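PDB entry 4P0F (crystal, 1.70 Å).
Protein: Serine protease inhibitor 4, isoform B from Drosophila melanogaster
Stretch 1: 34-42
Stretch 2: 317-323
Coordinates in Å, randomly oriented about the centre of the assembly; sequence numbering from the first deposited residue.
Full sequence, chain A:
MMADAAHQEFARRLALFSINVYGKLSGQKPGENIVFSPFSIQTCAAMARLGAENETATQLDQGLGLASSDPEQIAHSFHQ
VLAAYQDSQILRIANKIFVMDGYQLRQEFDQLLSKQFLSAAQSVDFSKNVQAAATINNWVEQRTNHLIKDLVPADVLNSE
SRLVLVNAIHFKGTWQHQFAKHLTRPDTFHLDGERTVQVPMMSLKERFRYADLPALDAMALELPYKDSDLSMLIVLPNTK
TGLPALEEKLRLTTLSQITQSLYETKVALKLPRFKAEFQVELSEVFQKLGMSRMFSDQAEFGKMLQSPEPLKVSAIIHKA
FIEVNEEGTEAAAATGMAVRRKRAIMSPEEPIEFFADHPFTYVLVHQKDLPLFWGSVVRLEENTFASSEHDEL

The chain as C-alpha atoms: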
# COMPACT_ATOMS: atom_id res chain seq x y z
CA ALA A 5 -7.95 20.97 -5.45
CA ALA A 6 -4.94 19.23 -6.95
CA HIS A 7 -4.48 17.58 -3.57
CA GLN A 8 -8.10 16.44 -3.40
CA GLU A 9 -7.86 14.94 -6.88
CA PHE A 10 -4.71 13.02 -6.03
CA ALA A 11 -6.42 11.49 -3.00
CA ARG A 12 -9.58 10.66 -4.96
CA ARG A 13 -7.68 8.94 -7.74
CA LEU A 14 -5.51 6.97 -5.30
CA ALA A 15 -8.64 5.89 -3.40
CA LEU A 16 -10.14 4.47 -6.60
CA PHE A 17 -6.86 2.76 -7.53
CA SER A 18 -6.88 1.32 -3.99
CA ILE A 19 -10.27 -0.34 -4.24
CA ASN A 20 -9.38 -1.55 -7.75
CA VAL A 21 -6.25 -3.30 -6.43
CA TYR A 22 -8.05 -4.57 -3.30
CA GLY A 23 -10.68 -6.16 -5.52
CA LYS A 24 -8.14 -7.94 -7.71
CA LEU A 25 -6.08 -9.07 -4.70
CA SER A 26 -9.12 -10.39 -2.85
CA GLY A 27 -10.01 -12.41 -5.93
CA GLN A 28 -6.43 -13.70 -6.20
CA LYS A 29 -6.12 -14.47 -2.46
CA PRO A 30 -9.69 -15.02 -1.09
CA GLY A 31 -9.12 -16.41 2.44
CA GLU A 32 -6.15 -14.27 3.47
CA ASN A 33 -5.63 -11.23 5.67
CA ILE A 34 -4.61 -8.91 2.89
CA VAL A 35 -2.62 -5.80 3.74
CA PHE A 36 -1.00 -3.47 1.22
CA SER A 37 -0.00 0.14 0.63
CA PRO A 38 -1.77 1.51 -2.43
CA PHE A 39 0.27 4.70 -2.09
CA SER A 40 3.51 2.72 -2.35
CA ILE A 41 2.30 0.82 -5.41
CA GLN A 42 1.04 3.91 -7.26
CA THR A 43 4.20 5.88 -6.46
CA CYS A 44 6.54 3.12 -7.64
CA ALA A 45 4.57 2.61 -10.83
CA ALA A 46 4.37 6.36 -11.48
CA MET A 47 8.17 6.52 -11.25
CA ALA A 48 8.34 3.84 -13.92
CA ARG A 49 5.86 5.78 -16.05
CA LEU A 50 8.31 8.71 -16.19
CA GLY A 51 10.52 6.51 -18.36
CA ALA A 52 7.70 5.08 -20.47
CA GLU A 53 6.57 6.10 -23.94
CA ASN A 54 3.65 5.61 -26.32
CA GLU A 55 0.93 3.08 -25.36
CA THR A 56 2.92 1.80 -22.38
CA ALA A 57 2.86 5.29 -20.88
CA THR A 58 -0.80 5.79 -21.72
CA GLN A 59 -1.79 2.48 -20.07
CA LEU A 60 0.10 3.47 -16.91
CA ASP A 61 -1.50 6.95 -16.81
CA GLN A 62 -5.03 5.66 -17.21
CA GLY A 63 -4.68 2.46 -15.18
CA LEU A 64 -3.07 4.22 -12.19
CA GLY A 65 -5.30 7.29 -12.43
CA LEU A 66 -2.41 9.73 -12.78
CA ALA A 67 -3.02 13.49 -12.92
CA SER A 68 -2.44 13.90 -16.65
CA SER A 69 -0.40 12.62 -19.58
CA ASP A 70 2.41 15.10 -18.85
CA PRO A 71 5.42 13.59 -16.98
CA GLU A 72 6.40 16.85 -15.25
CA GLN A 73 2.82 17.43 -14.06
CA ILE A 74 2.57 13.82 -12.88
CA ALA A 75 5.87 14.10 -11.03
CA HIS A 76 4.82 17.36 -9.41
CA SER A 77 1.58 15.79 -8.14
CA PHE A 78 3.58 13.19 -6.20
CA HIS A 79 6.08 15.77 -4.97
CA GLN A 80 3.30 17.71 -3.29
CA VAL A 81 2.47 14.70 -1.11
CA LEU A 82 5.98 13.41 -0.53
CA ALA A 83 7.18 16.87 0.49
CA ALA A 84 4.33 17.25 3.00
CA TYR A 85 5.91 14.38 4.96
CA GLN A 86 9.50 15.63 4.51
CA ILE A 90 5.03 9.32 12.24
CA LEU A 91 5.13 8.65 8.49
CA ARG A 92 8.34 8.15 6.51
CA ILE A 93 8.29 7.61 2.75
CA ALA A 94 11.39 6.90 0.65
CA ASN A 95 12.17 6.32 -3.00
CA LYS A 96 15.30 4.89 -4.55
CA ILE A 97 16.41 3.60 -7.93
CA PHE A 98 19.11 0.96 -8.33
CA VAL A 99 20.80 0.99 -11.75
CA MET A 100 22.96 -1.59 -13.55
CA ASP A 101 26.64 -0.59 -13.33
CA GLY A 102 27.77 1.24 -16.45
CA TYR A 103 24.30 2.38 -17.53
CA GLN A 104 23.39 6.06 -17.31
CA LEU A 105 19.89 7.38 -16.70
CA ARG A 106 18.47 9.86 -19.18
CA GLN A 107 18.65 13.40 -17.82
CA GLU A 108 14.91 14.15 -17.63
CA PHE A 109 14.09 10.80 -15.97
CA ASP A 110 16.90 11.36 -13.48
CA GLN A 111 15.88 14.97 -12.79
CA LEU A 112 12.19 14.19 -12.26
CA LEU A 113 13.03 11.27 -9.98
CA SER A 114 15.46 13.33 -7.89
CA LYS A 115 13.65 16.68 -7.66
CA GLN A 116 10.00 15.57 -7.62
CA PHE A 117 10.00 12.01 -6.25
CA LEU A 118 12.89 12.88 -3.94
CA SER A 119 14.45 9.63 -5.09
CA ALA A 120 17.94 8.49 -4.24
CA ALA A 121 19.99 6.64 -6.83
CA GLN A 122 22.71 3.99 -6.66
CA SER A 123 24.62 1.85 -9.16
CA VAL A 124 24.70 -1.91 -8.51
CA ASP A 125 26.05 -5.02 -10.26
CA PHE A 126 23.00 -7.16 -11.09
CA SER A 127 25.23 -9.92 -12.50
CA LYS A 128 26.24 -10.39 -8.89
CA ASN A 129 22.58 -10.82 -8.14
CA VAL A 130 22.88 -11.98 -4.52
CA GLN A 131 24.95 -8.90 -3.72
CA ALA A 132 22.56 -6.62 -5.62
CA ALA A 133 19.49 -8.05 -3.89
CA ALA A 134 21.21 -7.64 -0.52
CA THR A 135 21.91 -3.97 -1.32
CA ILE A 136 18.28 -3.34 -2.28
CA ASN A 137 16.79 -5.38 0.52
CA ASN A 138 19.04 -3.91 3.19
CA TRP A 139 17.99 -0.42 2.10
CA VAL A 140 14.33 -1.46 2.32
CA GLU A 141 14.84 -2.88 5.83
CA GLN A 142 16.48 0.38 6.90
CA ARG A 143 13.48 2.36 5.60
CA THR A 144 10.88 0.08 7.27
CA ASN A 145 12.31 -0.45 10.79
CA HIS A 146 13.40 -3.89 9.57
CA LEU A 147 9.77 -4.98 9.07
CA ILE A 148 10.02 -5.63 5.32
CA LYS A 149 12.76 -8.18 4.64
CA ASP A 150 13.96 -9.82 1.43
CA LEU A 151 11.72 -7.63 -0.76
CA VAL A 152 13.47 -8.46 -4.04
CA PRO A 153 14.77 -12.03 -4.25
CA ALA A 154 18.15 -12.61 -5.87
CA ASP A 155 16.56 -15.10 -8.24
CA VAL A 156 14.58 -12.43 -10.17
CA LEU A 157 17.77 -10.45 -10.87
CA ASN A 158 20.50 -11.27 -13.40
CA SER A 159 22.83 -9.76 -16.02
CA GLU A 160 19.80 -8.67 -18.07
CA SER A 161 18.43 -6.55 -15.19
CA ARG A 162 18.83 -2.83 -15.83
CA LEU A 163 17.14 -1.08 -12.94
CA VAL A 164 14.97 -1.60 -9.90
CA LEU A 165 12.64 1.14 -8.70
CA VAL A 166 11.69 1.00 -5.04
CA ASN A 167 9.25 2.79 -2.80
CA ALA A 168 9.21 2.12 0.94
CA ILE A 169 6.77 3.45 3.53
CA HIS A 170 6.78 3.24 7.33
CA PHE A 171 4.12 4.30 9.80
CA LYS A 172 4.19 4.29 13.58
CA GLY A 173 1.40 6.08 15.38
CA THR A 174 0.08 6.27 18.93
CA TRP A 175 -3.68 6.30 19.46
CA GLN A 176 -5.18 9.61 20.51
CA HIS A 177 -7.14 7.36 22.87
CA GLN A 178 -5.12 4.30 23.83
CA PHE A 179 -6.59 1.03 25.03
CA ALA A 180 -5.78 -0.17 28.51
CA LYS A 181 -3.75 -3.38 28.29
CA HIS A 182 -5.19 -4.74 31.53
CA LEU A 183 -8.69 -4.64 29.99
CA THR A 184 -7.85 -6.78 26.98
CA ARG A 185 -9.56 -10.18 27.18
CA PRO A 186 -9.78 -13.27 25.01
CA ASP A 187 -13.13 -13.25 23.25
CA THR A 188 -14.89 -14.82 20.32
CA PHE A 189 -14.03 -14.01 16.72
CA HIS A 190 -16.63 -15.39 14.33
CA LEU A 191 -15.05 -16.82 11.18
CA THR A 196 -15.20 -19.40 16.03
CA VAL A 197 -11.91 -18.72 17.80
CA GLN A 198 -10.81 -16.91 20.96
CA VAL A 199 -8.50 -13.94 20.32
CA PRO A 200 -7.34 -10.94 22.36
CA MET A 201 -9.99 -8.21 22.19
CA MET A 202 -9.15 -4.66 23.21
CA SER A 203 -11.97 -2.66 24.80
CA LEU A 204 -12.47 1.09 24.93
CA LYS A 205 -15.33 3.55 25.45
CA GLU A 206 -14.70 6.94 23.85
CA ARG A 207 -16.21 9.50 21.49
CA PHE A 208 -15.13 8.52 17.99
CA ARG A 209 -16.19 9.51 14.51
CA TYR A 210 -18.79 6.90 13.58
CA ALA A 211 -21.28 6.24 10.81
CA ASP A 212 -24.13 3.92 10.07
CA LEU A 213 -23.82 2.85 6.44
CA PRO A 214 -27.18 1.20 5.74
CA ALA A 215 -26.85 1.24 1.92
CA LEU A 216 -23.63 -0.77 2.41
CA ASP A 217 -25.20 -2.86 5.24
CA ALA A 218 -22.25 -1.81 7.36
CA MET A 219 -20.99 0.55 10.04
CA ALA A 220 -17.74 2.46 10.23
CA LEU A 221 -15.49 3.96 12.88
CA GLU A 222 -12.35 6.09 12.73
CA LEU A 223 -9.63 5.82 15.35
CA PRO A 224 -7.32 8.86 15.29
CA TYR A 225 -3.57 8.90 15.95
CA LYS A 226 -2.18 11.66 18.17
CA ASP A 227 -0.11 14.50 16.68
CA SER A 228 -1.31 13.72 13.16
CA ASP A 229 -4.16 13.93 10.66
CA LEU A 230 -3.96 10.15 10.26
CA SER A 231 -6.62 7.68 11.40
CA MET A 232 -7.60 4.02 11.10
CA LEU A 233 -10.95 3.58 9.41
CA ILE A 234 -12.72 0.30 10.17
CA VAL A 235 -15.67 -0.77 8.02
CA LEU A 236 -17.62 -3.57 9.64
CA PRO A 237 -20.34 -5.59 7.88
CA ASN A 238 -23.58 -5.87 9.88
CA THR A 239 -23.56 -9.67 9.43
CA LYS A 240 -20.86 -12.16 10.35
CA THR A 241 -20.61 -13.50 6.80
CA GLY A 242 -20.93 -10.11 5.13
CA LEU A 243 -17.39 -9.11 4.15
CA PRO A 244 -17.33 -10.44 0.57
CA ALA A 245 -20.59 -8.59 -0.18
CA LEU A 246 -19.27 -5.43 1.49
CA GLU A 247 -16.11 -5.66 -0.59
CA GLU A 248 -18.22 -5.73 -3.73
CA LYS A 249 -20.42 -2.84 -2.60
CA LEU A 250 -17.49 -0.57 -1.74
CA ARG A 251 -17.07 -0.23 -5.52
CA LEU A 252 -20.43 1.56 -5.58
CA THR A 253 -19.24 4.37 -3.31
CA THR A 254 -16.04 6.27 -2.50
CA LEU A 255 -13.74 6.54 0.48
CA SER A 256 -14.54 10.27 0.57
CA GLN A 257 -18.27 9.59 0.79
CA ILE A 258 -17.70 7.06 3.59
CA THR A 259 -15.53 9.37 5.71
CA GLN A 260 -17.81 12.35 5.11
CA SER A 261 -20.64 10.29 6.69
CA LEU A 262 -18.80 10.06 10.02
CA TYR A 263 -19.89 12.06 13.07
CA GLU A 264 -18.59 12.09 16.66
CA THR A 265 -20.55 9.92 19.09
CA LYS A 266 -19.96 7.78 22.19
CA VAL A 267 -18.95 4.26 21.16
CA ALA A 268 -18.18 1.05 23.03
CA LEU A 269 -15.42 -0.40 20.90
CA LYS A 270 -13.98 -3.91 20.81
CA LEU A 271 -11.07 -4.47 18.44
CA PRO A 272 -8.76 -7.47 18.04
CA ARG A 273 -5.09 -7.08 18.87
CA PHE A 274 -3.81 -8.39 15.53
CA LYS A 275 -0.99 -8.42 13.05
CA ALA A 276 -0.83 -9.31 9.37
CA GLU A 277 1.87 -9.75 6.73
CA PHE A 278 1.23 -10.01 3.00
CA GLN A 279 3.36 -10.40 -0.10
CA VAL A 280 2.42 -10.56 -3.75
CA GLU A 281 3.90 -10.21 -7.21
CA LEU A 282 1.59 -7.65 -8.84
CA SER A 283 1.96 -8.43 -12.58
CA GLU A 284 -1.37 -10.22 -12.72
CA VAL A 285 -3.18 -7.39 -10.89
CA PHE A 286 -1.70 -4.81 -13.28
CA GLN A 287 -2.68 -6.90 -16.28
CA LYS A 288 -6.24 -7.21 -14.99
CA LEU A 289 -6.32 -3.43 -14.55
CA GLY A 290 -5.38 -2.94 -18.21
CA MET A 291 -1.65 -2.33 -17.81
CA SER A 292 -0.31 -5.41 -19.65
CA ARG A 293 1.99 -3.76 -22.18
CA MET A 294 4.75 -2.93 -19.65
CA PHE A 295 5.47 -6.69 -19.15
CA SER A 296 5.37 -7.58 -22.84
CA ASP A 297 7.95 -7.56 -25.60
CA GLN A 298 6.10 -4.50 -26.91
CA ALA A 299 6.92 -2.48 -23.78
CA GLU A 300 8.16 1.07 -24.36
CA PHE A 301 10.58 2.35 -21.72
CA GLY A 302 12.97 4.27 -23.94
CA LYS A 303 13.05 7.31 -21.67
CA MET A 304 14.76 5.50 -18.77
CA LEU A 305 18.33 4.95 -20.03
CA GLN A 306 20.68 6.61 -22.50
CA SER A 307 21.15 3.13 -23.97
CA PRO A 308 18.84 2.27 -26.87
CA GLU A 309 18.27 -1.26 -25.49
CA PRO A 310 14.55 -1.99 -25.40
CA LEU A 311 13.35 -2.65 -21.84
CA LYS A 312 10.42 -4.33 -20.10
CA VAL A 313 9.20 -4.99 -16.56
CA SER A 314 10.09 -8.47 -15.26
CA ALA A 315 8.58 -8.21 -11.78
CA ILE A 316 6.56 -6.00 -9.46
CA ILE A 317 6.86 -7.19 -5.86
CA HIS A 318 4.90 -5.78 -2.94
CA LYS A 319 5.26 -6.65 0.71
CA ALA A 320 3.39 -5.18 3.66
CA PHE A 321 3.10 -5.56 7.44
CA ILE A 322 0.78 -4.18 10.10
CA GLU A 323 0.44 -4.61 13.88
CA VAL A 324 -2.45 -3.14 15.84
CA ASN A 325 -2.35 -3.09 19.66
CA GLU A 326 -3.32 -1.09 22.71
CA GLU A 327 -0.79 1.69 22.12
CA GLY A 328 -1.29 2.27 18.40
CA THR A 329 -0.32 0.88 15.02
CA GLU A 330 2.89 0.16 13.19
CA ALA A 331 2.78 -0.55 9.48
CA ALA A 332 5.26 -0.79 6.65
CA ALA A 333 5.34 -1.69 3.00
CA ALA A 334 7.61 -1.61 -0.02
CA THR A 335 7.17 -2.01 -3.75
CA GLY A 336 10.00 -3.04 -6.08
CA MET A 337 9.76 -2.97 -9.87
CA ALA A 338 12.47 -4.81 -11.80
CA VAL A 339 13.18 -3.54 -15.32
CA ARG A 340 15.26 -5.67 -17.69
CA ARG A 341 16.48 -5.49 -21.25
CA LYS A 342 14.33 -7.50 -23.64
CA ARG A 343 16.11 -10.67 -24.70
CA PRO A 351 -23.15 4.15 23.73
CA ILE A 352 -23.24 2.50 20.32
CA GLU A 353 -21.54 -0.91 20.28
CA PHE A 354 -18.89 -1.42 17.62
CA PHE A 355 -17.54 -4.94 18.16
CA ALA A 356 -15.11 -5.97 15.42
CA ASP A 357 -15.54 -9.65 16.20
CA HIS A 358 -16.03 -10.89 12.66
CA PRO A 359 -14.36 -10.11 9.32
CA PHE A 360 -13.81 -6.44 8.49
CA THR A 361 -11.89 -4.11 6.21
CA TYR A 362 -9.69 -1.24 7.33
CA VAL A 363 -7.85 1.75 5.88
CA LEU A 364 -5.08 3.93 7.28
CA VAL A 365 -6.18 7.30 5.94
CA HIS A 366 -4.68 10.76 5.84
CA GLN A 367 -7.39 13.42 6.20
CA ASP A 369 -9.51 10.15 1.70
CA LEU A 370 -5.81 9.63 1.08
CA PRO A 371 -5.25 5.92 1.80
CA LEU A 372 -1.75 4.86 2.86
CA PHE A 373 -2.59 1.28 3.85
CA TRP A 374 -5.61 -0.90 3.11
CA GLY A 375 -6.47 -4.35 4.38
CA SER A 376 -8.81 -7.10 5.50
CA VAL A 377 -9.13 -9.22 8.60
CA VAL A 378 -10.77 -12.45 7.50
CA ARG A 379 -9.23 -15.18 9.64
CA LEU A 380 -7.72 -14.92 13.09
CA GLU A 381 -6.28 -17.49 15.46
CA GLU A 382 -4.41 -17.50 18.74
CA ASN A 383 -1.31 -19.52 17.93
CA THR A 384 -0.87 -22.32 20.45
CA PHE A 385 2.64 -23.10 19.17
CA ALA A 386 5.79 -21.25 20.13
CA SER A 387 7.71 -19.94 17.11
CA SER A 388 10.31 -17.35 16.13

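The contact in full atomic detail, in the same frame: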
# COMPACT_ATOMS: atom_id res chain seq x y z
N ILE A 34 -5.33 -9.79 3.78
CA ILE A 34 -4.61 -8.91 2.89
C ILE A 34 -4.23 -7.61 3.58
O ILE A 34 -5.03 -7.04 4.31
CB ILE A 34 -5.47 -8.63 1.64
CG1 ILE A 34 -5.67 -9.93 0.86
CG2 ILE A 34 -4.83 -7.56 0.75
CD1 ILE A 34 -6.71 -9.84 -0.24
N VAL A 35 -3.00 -7.16 3.38
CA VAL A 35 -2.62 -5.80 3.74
C VAL A 35 -1.68 -5.30 2.66
O VAL A 35 -0.84 -6.05 2.19
CB VAL A 35 -1.97 -5.69 5.15
CG1 VAL A 35 -0.77 -6.61 5.29
CG2 VAL A 35 -1.60 -4.25 5.46
N PHE A 36 -1.86 -4.05 2.25
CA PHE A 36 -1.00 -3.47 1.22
C PHE A 36 -1.03 -1.96 1.33
O PHE A 36 -1.91 -1.39 1.98
CB PHE A 36 -1.42 -3.94 -0.19
CG PHE A 36 -2.74 -3.36 -0.70
CD1 PHE A 36 -3.95 -3.86 -0.26
CD2 PHE A 36 -2.74 -2.36 -1.66
CE1 PHE A 36 -5.14 -3.34 -0.75
CE2 PHE A 36 -3.92 -1.84 -2.14
CZ PHE A 36 -5.13 -2.33 -1.69
N SER A 37 -0.03 -1.31 0.72
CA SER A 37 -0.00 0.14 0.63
C SER A 37 -0.28 0.56 -0.80
O SER A 37 0.59 0.45 -1.66
CB SER A 37 1.34 0.70 1.07
OG SER A 37 1.39 2.09 0.84
N PRO A 38 -1.50 1.05 -1.06
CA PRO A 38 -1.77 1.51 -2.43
C PRO A 38 -0.90 2.70 -2.81
O PRO A 38 -0.50 2.82 -3.98
CB PRO A 38 -3.26 1.87 -2.39
CG PRO A 38 -3.61 2.05 -0.98
CD PRO A 38 -2.69 1.17 -0.19
N PHE A 39 -0.57 3.54 -1.84
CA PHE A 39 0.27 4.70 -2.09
C PHE A 39 1.64 4.27 -2.60
O PHE A 39 2.20 4.88 -3.52
CB PHE A 39 0.43 5.56 -0.85
CG PHE A 39 1.29 6.77 -1.07
CD1 PHE A 39 2.66 6.70 -0.92
CD2 PHE A 39 0.74 7.97 -1.49
CE1 PHE A 39 3.46 7.81 -1.16
CE2 PHE A 39 1.53 9.07 -1.73
CZ PHE A 39 2.90 8.99 -1.56
N SER A 40 2.20 3.24 -1.97
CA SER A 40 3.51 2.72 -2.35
C SER A 40 3.49 2.17 -3.78
O SER A 40 4.41 2.40 -4.58
CB SER A 40 3.94 1.63 -1.36
OG SER A 40 5.14 0.99 -1.76
N ILE A 41 2.44 1.42 -4.09
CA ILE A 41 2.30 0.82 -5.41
C ILE A 41 2.15 1.90 -6.47
O ILE A 41 2.84 1.86 -7.49
CB ILE A 41 1.09 -0.15 -5.45
CG1 ILE A 41 1.34 -1.32 -4.50
CG2 ILE A 41 0.85 -0.66 -6.86
CD1 ILE A 41 0.12 -2.13 -4.18
N GLN A 42 1.26 2.86 -6.25
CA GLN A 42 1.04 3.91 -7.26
C GLN A 42 2.29 4.76 -7.48
O GLN A 42 2.62 5.12 -8.62
CB GLN A 42 -0.13 4.80 -6.87
CG GLN A 42 -0.71 5.59 -8.03
CD GLN A 42 -1.62 6.72 -7.59
OE1 GLN A 42 -1.27 7.50 -6.70
NE2 GLN A 42 -2.79 6.82 -8.21
N ILE A 317 7.02 -6.47 -7.12
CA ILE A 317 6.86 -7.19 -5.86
C ILE A 317 6.42 -6.23 -4.77
O ILE A 317 6.99 -5.16 -4.62
CB ILE A 317 8.16 -7.90 -5.44
CG1 ILE A 317 8.57 -8.93 -6.51
CG2 ILE A 317 7.98 -8.59 -4.11
CD1 ILE A 317 10.02 -9.34 -6.46
N HIS A 318 5.39 -6.61 -4.02
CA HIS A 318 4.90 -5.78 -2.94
C HIS A 318 4.84 -6.60 -1.68
O HIS A 318 4.37 -7.74 -1.70
CB HIS A 318 3.52 -5.23 -3.26
CG HIS A 318 3.01 -4.25 -2.25
ND1 HIS A 318 3.49 -2.96 -2.15
CD2 HIS A 318 2.05 -4.37 -1.30
CE1 HIS A 318 2.84 -2.33 -1.19
NE2 HIS A 318 1.96 -3.16 -0.66
N LYS A 319 5.34 -6.02 -0.60
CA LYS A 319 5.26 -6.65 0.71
C LYS A 319 4.78 -5.64 1.72
O LYS A 319 5.19 -4.48 1.68
CB LYS A 319 6.62 -7.21 1.13
CG LYS A 319 7.08 -8.41 0.35
CD LYS A 319 8.15 -9.19 1.13
CE LYS A 319 8.75 -10.32 0.30
NZ LYS A 319 9.85 -11.10 0.96
N ALA A 320 3.93 -6.08 2.65
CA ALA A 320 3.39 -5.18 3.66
C ALA A 320 3.19 -5.90 5.00
O ALA A 320 3.09 -7.13 5.07
CB ALA A 320 2.10 -4.56 3.18
N PHE A 321 3.18 -5.09 6.06
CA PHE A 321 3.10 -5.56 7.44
C PHE A 321 2.28 -4.56 8.24
O PHE A 321 2.40 -3.36 8.02
CB PHE A 321 4.49 -5.70 8.05
CG PHE A 321 4.48 -5.97 9.53
CD1 PHE A 321 4.47 -4.93 10.44
CD2 PHE A 321 4.46 -7.27 10.00
CE1 PHE A 321 4.44 -5.18 11.80
CE2 PHE A 321 4.42 -7.52 11.37
CZ PHE A 321 4.43 -6.48 12.26
N ILE A 322 1.47 -5.06 9.17
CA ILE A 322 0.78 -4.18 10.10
C ILE A 322 0.62 -4.89 11.45
O ILE A 322 0.43 -6.10 11.49
CB ILE A 322 -0.60 -3.74 9.55
CG1 ILE A 322 -1.25 -2.70 10.48
CG2 ILE A 322 -1.52 -4.93 9.37
CD1 ILE A 322 -2.39 -1.91 9.80
N GLU A 323 0.76 -4.13 12.53
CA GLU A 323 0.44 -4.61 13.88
C GLU A 323 -0.42 -3.56 14.53
O GLU A 323 -0.12 -2.37 14.47
CB GLU A 323 1.70 -4.88 14.70
CG GLU A 323 2.48 -3.63 15.11
CD GLU A 323 1.92 -2.92 16.35
OE1 GLU A 323 1.08 -3.51 17.05
OE2 GLU A 323 2.32 -1.77 16.60

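This is a small, buried contact in which one face of a β-strand packs against a short strand and the start of the helix that follows it, with a single hydrogen bond, from the backbone of S37 to the ring of H318, set among apolar contacts. The two stretches bury 313 Å² between them, both sides summed, and the residues that touch lie at least 277 positions apart in sequence.

The alternation expected of an extended strand decides which residues of 317-323 take part. The CA-to-CB bonds of H318, A320 and I322 point toward the other stretch, whereas those of K319 and F321 point away. K319 makes no contact, and F321 is reached mainly through its backbone, its N lying 4.3 Å from V35 CG1.

H318 has the largest covered area, 93 Å². With chi1 at -174° (t) and chi2 at 74°, its ring extends to the turn where strand 35-36 gives way to the helix. S37 N donates to H318 NE2 at 3.0 Å with an N-H...acceptor angle of 169°, close to linear. Because NE2 is the acceptor here, it carries no proton in this bond; ND1 is hydrogen-bonded elsewhere in the structure. The donor lies near the ring plane, at the edge, as suits an in-plane nitrogen lone pair.

The same ring also offers a face. I41 has a CA-to-CB bond that points sideways, but its side chain (m, t) comes nearer at its end, and its CG1 lies 3.9 Å from the centroid of the H318 ring, 25° off the ring normal. This is a CH-pi contact, with I41 CG1 3.6 Å from H318 ND1 as the closest atom pair. F36 CB approaches H318 NE2 obliquely at 3.5 Å, while the phenyl group leads away from the strand.

Local bonds accompany the start of the helix. S37, at the N-cap, accepts from S40 N through its OG at 3.1 Å and 156°, and I41 N donates to S37 O at 3.2 Å.

Farther along the strand the contact becomes apolar. V35 CG1 lies 4.1 Å from A320 CB, and V35 CG2 lies 4.0 Å from I322 CG2, so the V35 side chain packs against both A320 and I322. A320 sits close to the backbone: its CB is 3.4 Å from V35 O and 3.8 Å from F36 CA. That carbonyl oxygen is buried by the contact without a polar partner in the model.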